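PDB 3G7Q: valine-pyruvate aminotransferase from Salmonella typhimurium, which catalyses the pyridoxal-phosphate-dependent transfer of an amino group from valine to pyruvate, giving 3-methyl-2-oxobutanoate and alanine, probably in alanine biosynthesis. Local coordinates for residues A[50-64]-A[285-298]. Residues are numbered along the deposited sequence; the frame is centred on the assembly and turned at random.
Sequences YFQTLLTDMVESGKA and MGPAMMCEMIKRND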
ATOM      1  N   TYR A  50       8.851  22.802  11.261  1.00 31.64           N
ATOM      2  CA  TYR A  50       8.811  22.953   9.814  1.00 30.70           C
ATOM      3  C   TYR A  50       7.556  22.306   9.230  1.00 29.93           C
ATOM      4  O   TYR A  50       6.838  22.936   8.477  1.00 30.82           O
ATOM      5  CB  TYR A  50      10.045  22.323   9.149  1.00 30.30           C
ATOM      6  CG  TYR A  50       9.965  22.428   7.655  1.00 32.16           C
ATOM      7  CD1 TYR A  50      10.402  23.577   6.988  1.00 33.02           C
ATOM      8  CD2 TYR A  50       9.419  21.390   6.898  1.00 33.75           C
ATOM      9  CE1 TYR A  50      10.302  23.680   5.612  1.00 34.44           C
ATOM     10  CE2 TYR A  50       9.298  21.497   5.535  1.00 32.18           C
ATOM     11  CZ  TYR A  50       9.746  22.627   4.890  1.00 35.47           C
ATOM     12  OH  TYR A  50       9.625  22.701   3.525  1.00 37.39           O
ATOM     13  N   PHE A  51       7.294  21.046   9.575  1.00 29.90           N
ATOM     14  CA  PHE A  51       6.097  20.368   9.040  1.00 29.72           C
ATOM     15  C   PHE A  51       4.796  21.029   9.476  1.00 31.07           C
ATOM     16  O   PHE A  51       3.827  21.082   8.697  1.00 30.35           O
ATOM     17  CB  PHE A  51       6.079  18.896   9.417  1.00 28.60           C
ATOM     18  CG  PHE A  51       7.216  18.079   8.802  1.00 28.07           C
ATOM     19  CD1 PHE A  51       7.498  18.137   7.441  1.00 30.58           C
ATOM     20  CD2 PHE A  51       7.924  17.182   9.568  1.00 30.49           C
ATOM     21  CE1 PHE A  51       8.523  17.363   6.887  1.00 33.14           C
ATOM     22  CE2 PHE A  51       8.971  16.417   9.005  1.00 29.49           C
ATOM     23  CZ  PHE A  51       9.264  16.526   7.666  1.00 31.22           C
ATOM     24  N   GLN A  52       4.740  21.515  10.715  1.00 31.07           N
ATOM     25  CA  GLN A  52       3.539  22.199  11.183  1.00 30.66           C
ATOM     26  C   GLN A  52       3.263  23.451  10.350  1.00 31.27           C
ATOM     27  O   GLN A  52       2.108  23.724   9.957  1.00 30.20           O
ATOM     28  CB  GLN A  52       3.640  22.531  12.673  1.00 31.78           C
ATOM     29  CG  GLN A  52       2.459  23.302  13.222  1.00 31.04           C
ATOM     30  CD  GLN A  52       1.127  22.557  13.102  1.00 33.24           C
ATOM     31  OE1 GLN A  52       1.077  21.328  13.206  1.00 31.53           O
ATOM     32  NE2 GLN A  52       0.060  23.301  12.966  1.00 32.74           N
ATOM     33  N   THR A  53       4.307  24.215  10.052  1.00 30.93           N
ATOM     34  CA  THR A  53       4.142  25.414   9.246  1.00 30.76           C
ATOM     35  C   THR A  53       3.782  25.053   7.805  1.00 31.50           C
ATOM     36  O   THR A  53       2.934  25.684   7.195  1.00 31.30           O
ATOM     37  CB  THR A  53       5.428  26.275   9.278  1.00 33.98           C
ATOM     38  OG1 THR A  53       5.709  26.607  10.637  1.00 34.21           O
ATOM     39  CG2 THR A  53       5.268  27.557   8.450  1.00 33.52           C
ATOM     40  N   LEU A  54       4.446  24.042   7.260  1.00 29.40           N
ATOM     41  CA  LEU A  54       4.162  23.621   5.904  1.00 31.56           C
ATOM     42  C   LEU A  54       2.701  23.162   5.773  1.00 31.67           C
ATOM     43  O   LEU A  54       1.998  23.534   4.829  1.00 30.33           O
ATOM     44  CB  LEU A  54       5.079  22.486   5.512  1.00 31.45           C
ATOM     45  CG  LEU A  54       4.938  21.957   4.095  1.00 32.65           C
ATOM     46  CD1 LEU A  54       5.251  23.069   3.049  1.00 36.84           C
ATOM     47  CD2 LEU A  54       5.828  20.737   3.913  1.00 34.07           C
ATOM     48  N   LEU A  55       2.264  22.345   6.715  1.00 29.83           N
ATOM     49  CA  LEU A  55       0.879  21.850   6.682  1.00 29.37           C
ATOM     50  C   LEU A  55      -0.107  22.994   6.813  1.00 29.33           C
ATOM     51  O   LEU A  55      -1.146  23.018   6.143  1.00 28.88           O
ATOM     52  CB  LEU A  55       0.684  20.814   7.783  1.00 28.93           C
ATOM     53  CG  LEU A  55       1.364  19.464   7.504  1.00 30.87           C
ATOM     54  CD1 LEU A  55       1.410  18.620   8.777  1.00 33.19           C
ATOM     55  CD2 LEU A  55       0.649  18.690   6.342  1.00 32.20           C
ATOM     56  N   THR A  56       0.208  23.958   7.677  1.00 30.55           N
ATOM     57  CA  THR A  56      -0.651  25.121   7.838  1.00 28.25           C
ATOM     58  C   THR A  56      -0.785  25.855   6.511  1.00 29.89           C
ATOM     59  O   THR A  56      -1.907  26.202   6.095  1.00 31.99           O
ATOM     60  CB  THR A  56      -0.138  26.048   8.963  1.00 27.74           C
ATOM     61  OG1 THR A  56      -0.214  25.344  10.217  1.00 30.06           O
ATOM     62  CG2 THR A  56      -0.956  27.345   9.025  1.00 31.63           C
ATOM     63  N   ASP A  57       0.326  26.069   5.816  1.00 29.34           N
ATOM     64  CA  ASP A  57       0.281  26.757   4.517  1.00 31.90           C
ATOM     65  C   ASP A  57      -0.499  25.973   3.471  1.00 32.00           C
ATOM     66  O   ASP A  57      -1.277  26.541   2.706  1.00 30.55           O
ATOM     67  CB  ASP A  57       1.686  26.974   3.957  1.00 33.11           C
ATOM     68  CG  ASP A  57       2.523  27.937   4.789  1.00 42.12           C
ATOM     69  OD1 ASP A  57       1.974  28.705   5.603  1.00 43.62           O
ATOM     70  OD2 ASP A  57       3.746  27.913   4.616  1.00 44.48           O
HETATM   71  N   MSE A  58      -0.256  24.662   3.435  1.00 30.23           N
HETATM   72  CA  MSE A  58      -0.916  23.784   2.465  1.00 28.63           C
HETATM   73  C   MSE A  58      -2.412  23.665   2.684  1.00 30.30           C
HETATM   74  O   MSE A  58      -3.160  23.616   1.712  1.00 31.33           O
HETATM   75  CB  MSE A  58      -0.256  22.401   2.452  1.00 29.45           C
HETATM   76  CG  MSE A  58       1.156  22.423   1.910  1.00 30.93           C
HETATM   77 SE   MSE A  58       1.982  20.678   1.980  0.75 30.75          SE
HETATM   78  CE  MSE A  58       0.839  19.725   0.596  1.00 33.91           C
ATOM     79  N   VAL A  59      -2.855  23.619   3.934  0.50 30.36           N
ATOM     80  CA  VAL A  59      -4.283  23.565   4.195  0.50 30.59           C
ATOM     81  C   VAL A  59      -4.920  24.893   3.792  0.50 31.74           C
ATOM     82  O   VAL A  59      -5.960  24.913   3.125  0.50 29.92           O
ATOM     83  CB  VAL A  59      -4.599  23.241   5.650  0.50 30.99           C
ATOM     84  CG1 VAL A  59      -6.097  23.355   5.886  0.50 28.40           C
ATOM     85  CG2 VAL A  59      -4.114  21.841   5.991  0.50 27.91           C
ATOM     86  N   GLU A  60      -4.271  26.001   4.151  1.00 32.80           N
ATOM     87  CA  GLU A  60      -4.798  27.341   3.824  1.00 35.02           C
ATOM     88  C   GLU A  60      -4.840  27.616   2.317  1.00 33.25           C
ATOM     89  O   GLU A  60      -5.745  28.291   1.845  1.00 33.99           O
ATOM     90  CB  GLU A  60      -4.001  28.436   4.564  1.00 35.47           C
ATOM     91  CG  GLU A  60      -4.232  28.403   6.086  1.00 42.76           C
ATOM     92  CD  GLU A  60      -3.383  29.400   6.920  1.00 44.45           C
ATOM     93  OE1 GLU A  60      -2.436  30.033   6.385  1.00 52.66           O
ATOM     94  OE2 GLU A  60      -3.677  29.522   8.136  1.00 48.96           O
ATOM     95  N   SER A  61      -3.904  27.057   1.554  1.00 32.87           N
ATOM     96  CA  SER A  61      -3.885  27.289   0.101  1.00 32.35           C
ATOM     97  C   SER A  61      -4.781  26.339  -0.689  1.00 32.63           C
ATOM     98  O   SER A  61      -4.917  26.506  -1.907  1.00 34.06           O
ATOM     99  CB  SER A  61      -2.466  27.154  -0.429  1.00 30.18           C
ATOM    100  OG  SER A  61      -2.002  25.822  -0.319  1.00 32.07           O
ATOM    101  N   GLY A  62      -5.392  25.354  -0.023  1.00 29.47           N
ATOM    102  CA  GLY A  62      -6.238  24.367  -0.719  1.00 29.78           C
ATOM    103  C   GLY A  62      -5.451  23.134  -1.159  1.00 29.88           C
ATOM    104  O   GLY A  62      -6.038  22.155  -1.635  1.00 31.08           O
ATOM    105  N   LYS A  63      -4.135  23.153  -0.994  1.00 29.33           N
ATOM    106  CA  LYS A  63      -3.292  22.042  -1.460  1.00 30.08           C
ATOM    107  C   LYS A  63      -3.479  20.739  -0.684  1.00 30.57           C
ATOM    108  O   LYS A  63      -3.390  19.659  -1.283  1.00 31.82           O
ATOM    109  CB  LYS A  63      -1.834  22.438  -1.471  1.00 31.44           C
ATOM    110  CG  LYS A  63      -1.492  23.516  -2.507  1.00 36.82           C
ATOM    111  CD  LYS A  63      -0.052  23.966  -2.308  1.00 39.11           C
ATOM    112  CE  LYS A  63       0.338  25.128  -3.220  1.00 41.10           C
ATOM    113  NZ  LYS A  63       1.668  25.711  -2.828  1.00 40.34           N
ATOM    114  N   ALA A  64      -3.769  20.823   0.619  1.00 31.01           N
ATOM    115  CA  ALA A  64      -3.981  19.626   1.414  1.00 29.71           C
ATOM    116  C   ALA A  64      -5.264  18.945   0.956  1.00 30.78           C
ATOM    117  O   ALA A  64      -5.295  17.728   0.737  1.00 31.56           O
ATOM    118  CB  ALA A  64      -4.049  19.949   2.900  1.00 31.38           C
HETATM  119  N   MSE A 285      -0.975  12.825   0.418  1.00 36.62           N
HETATM  120  CA  MSE A 285      -0.357  13.829   1.268  1.00 38.14           C
HETATM  121  C   MSE A 285       1.193  13.836   1.166  1.00 39.28           C
HETATM  122  O   MSE A 285       1.803  14.900   1.049  1.00 37.04           O
HETATM  123  CB  MSE A 285      -0.840  13.637   2.694  1.00 41.59           C
HETATM  124  CG  MSE A 285      -0.843  14.889   3.488  1.00 46.61           C
HETATM  125 SE   MSE A 285      -2.101  16.237   2.796  0.75 40.14          SE
HETATM  126  CE  MSE A 285      -1.046  17.459   3.370  1.00 31.29           C
ATOM    127  N   GLY A 286       1.795  12.647   1.161  1.00 40.55           N
ATOM    128  CA  GLY A 286       3.260  12.499   1.012  1.00 39.08           C
ATOM    129  C   GLY A 286       3.771  13.143  -0.263  1.00 38.68           C
ATOM    130  O   GLY A 286       4.610  14.048  -0.194  1.00 38.85           O
ATOM    131  N   PRO A 287       3.298  12.669  -1.427  1.00 37.11           N
ATOM    132  CA  PRO A 287       3.699  13.307  -2.670  1.00 37.86           C
ATOM    133  C   PRO A 287       3.484  14.820  -2.707  1.00 38.37           C
ATOM    134  O   PRO A 287       4.356  15.535  -3.225  1.00 36.57           O
ATOM    135  CB  PRO A 287       2.837  12.610  -3.725  1.00 38.56           C
ATOM    136  CG  PRO A 287       2.505  11.285  -3.124  1.00 39.76           C
ATOM    137  CD  PRO A 287       2.440  11.494  -1.655  1.00 37.32           C
ATOM    138  N   ALA A 288       2.370  15.313  -2.152  1.00 35.31           N
ATOM    139  CA  ALA A 288       2.092  16.749  -2.175  1.00 33.25           C
ATOM    140  C   ALA A 288       3.106  17.502  -1.319  1.00 32.65           C
ATOM    141  O   ALA A 288       3.625  18.556  -1.727  1.00 32.76           O
ATOM    142  CB  ALA A 288       0.635  17.052  -1.720  1.00 31.71           C
HETATM  143  N   MSE A 289       3.406  16.962  -0.147  1.00 32.03           N
HETATM  144  CA  MSE A 289       4.397  17.582   0.730  1.00 32.67           C
HETATM  145  C   MSE A 289       5.770  17.595   0.080  1.00 35.03           C
HETATM  146  O   MSE A 289       6.486  18.586   0.177  1.00 33.73           O
HETATM  147  CB  MSE A 289       4.455  16.867   2.080  1.00 32.92           C
HETATM  148  CG  MSE A 289       3.182  17.109   2.884  1.00 37.45           C
HETATM  149 SE   MSE A 289       3.222  16.095   4.503  0.75 33.87          SE
HETATM  150  CE  MSE A 289       4.384  17.246   5.632  1.00 37.22           C
HETATM  151  N   MSE A 290       6.143  16.497  -0.571  0.50 35.32           N
HETATM  152  CA  MSE A 290       7.425  16.444  -1.279  0.50 36.67           C
HETATM  153  C   MSE A 290       7.486  17.467  -2.401  0.50 35.82           C
HETATM  154  O   MSE A 290       8.497  18.148  -2.563  0.50 35.54           O
HETATM  155  CB  MSE A 290       7.666  15.074  -1.891  0.50 36.76           C
HETATM  156  CG  MSE A 290       8.040  14.013  -0.911  0.50 38.96           C
HETATM  157 SE   MSE A 290       8.805  12.494  -1.872  0.38 40.61          SE
HETATM  158  CE  MSE A 290       9.946  13.249  -2.601  0.50 18.79           C
ATOM    159  N   CYS A 291       6.416  17.570  -3.183  1.00 34.95           N
ATOM    160  CA  CYS A 291       6.388  18.555  -4.262  1.00 35.31           C
ATOM    161  C   CYS A 291       6.651  19.956  -3.715  1.00 35.12           C
ATOM    162  O   CYS A 291       7.432  20.731  -4.278  1.00 33.06           O
ATOM    163  CB  CYS A 291       5.052  18.583  -4.994  1.00 38.19           C
ATOM    164  SG  CYS A 291       4.784  17.308  -6.196  1.00 41.60           S
ATOM    165  N   GLU A 292       5.992  20.267  -2.604  1.00 32.67           N
ATOM    166  CA  GLU A 292       6.117  21.565  -1.978  1.00 34.20           C
ATOM    167  C   GLU A 292       7.523  21.789  -1.440  1.00 34.89           C
ATOM    168  O   GLU A 292       8.088  22.869  -1.635  1.00 34.09           O
ATOM    169  CB  GLU A 292       5.075  21.698  -0.867  1.00 36.25           C
ATOM    170  CG  GLU A 292       4.774  23.084  -0.410  1.00 44.63           C
ATOM    171  CD  GLU A 292       4.258  24.005  -1.529  1.00 42.08           C
ATOM    172  OE1 GLU A 292       3.589  23.566  -2.496  1.00 43.63           O
ATOM    173  OE2 GLU A 292       4.593  25.186  -1.435  1.00 50.51           O
HETATM  174  N   MSE A 293       8.091  20.784  -0.766  0.70 31.97           N
HETATM  175  CA  MSE A 293       9.449  20.922  -0.241  0.70 32.63           C
HETATM  176  C   MSE A 293      10.466  21.115  -1.365  0.70 34.25           C
HETATM  177  O   MSE A 293      11.407  21.906  -1.227  0.70 33.90           O
HETATM  178  CB  MSE A 293       9.841  19.720   0.639  0.70 33.02           C
HETATM  179  CG  MSE A 293       9.079  19.693   1.947  0.70 34.89           C
HETATM  180 SE   MSE A 293       9.663  18.268   3.109  0.50 31.19          SE
HETATM  181  CE  MSE A 293       8.926  16.848   2.099  0.70 41.01           C
ATOM    182  N   ILE A 294      10.277  20.410  -2.478  1.00 34.44           N
ATOM    183  CA  ILE A 294      11.188  20.546  -3.629  1.00 33.56           C
ATOM    184  C   ILE A 294      11.058  21.942  -4.239  1.00 35.46           C
ATOM    185  O   ILE A 294      12.060  22.604  -4.516  1.00 34.29           O
ATOM    186  CB  ILE A 294      10.929  19.464  -4.683  1.00 32.97           C
ATOM    187  CG1 ILE A 294      11.378  18.112  -4.138  1.00 30.55           C
ATOM    188  CG2 ILE A 294      11.668  19.784  -5.994  1.00 32.08           C
ATOM    189  CD1 ILE A 294      10.877  16.922  -4.933  1.00 30.20           C
ATOM    190  N   LYS A 295       9.822  22.388  -4.422  1.00 34.58           N
ATOM    191  CA  LYS A 295       9.533  23.738  -4.948  1.00 37.37           C
ATOM    192  C   LYS A 295      10.138  24.845  -4.093  1.00 37.58           C
ATOM    193  O   LYS A 295      10.650  25.834  -4.617  1.00 36.42           O
ATOM    194  CB  LYS A 295       8.021  23.933  -5.022  1.00 38.40           C
ATOM    195  CG  LYS A 295       7.550  25.270  -5.542  1.00 42.16           C
ATOM    196  CD  LYS A 295       6.016  25.331  -5.577  1.00 43.22           C
ATOM    197  N   ARG A 296      10.090  24.670  -2.772  1.00 35.64           N
ATOM    198  CA  ARG A 296      10.637  25.652  -1.850  1.00 36.54           C
ATOM    199  C   ARG A 296      12.145  25.502  -1.620  1.00 35.94           C
ATOM    200  O   ARG A 296      12.719  26.273  -0.849  1.00 39.25           O
ATOM    201  CB  ARG A 296       9.921  25.554  -0.511  1.00 35.59           C
ATOM    202  CG  ARG A 296       8.438  25.826  -0.583  1.00 39.73           C
ATOM    203  CD  ARG A 296       7.797  25.659   0.759  1.00 44.90           C
ATOM    204  NE  ARG A 296       6.362  25.929   0.641  1.00 45.49           N
ATOM    205  CZ  ARG A 296       5.576  26.315   1.644  1.00 53.58           C
ATOM    206  NH1 ARG A 296       6.060  26.540   2.867  1.00 61.50           N
ATOM    207  NH2 ARG A 296       4.289  26.521   1.411  1.00 59.96           N
ATOM    208  N   ASN A 297      12.767  24.533  -2.285  0.50 35.78           N
ATOM    209  CA  ASN A 297      14.197  24.256  -2.154  0.50 36.67           C
ATOM    210  C   ASN A 297      14.563  23.961  -0.693  0.50 36.49           C
ATOM    211  O   ASN A 297      15.595  24.411  -0.198  0.50 38.01           O
ATOM    212  CB  ASN A 297      15.037  25.409  -2.725  0.50 38.14           C
ATOM    213  CG  ASN A 297      16.475  25.004  -3.009  0.50 41.39           C
ATOM    214  OD1 ASN A 297      16.737  23.940  -3.580  0.50 46.57           O
ATOM    215  ND2 ASN A 297      17.413  25.858  -2.622  0.50 41.60           N
ATOM    216  N   ASP A 298      13.700  23.203  -0.016  1.00 35.10           N
ATOM    217  CA  ASP A 298      13.903  22.834   1.379  1.00 34.00           C
ATOM    218  C   ASP A 298      14.326  21.384   1.580  1.00 37.09           C
ATOM    219  O   ASP A 298      14.868  21.058   2.634  1.00 37.25           O
ATOM    220  CB  ASP A 298      12.607  23.020   2.165  1.00 35.89           C
ATOM    221  CG  ASP A 298      12.230  24.467   2.340  1.00 36.25           C
ATOM    222  OD1 ASP A 298      13.138  25.320   2.337  1.00 40.21           O
ATOM    223  OD2 ASP A 298      11.017  24.724   2.515  1.00 38.94           O
TER
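Selenomethionines M58 and M289 interlock where helix 50-61 crosses helix 285-295 at 103°, with 11.3 Å between the axes. M58 is a knob among M285, A288, M289 and E292: its chain, bent at chi3, sets CE 3.5 Å from A288 CB while SE lies beside M289 CG. M289 answers as a knob among F51, L54, L55 and M58, its CE 3.7 Å from F51 CD1. Next to them, M285 CE packs on L55 CD2 and A64 CB. In the conformer given, M293 SE lies at the edge of the F51 ring and oblique to the Y50 ring, Met-aromatic contacts that its second conformer may alter.

Charged groups border this apolar layer. R296, extended from CG to NE, lies with L54 CD1 3.5 Å above the centre of one guanidinium face. In the guanidinium plane, NH1 reaches the anti lone pair of D57 OD2 (3.2 Å), while NE and NH2 both grip E292 OE2 side-on. The other oxygen, E292 OE1, takes K63 NZ at 2.9 Å from above the carboxylate plane and also bonds Q75. With CG anti to its backbone N (chi1 -162°) and a bend at chi2, E292 holds its carboxylate between K63 and R296.

D298, just after the Schellman motif at N297, accepts a hydrogen bond from Y50 OH at OD2 (2.7 Å), ring and carboxylate nearly perpendicular; D298 OD1 pairs with R301.

Helix 45-61 also meets the second subunit, where Q52 NE2 bonds V59 O of that subunit and vice versa, so the contact ties a dimer-interface helix to helix 285-295. Two basic partners probably keep buried E292 ionised, and the D57-K63-E292-R296 network links the helices beside methionine-rich packing (selenomethionine in this crystal).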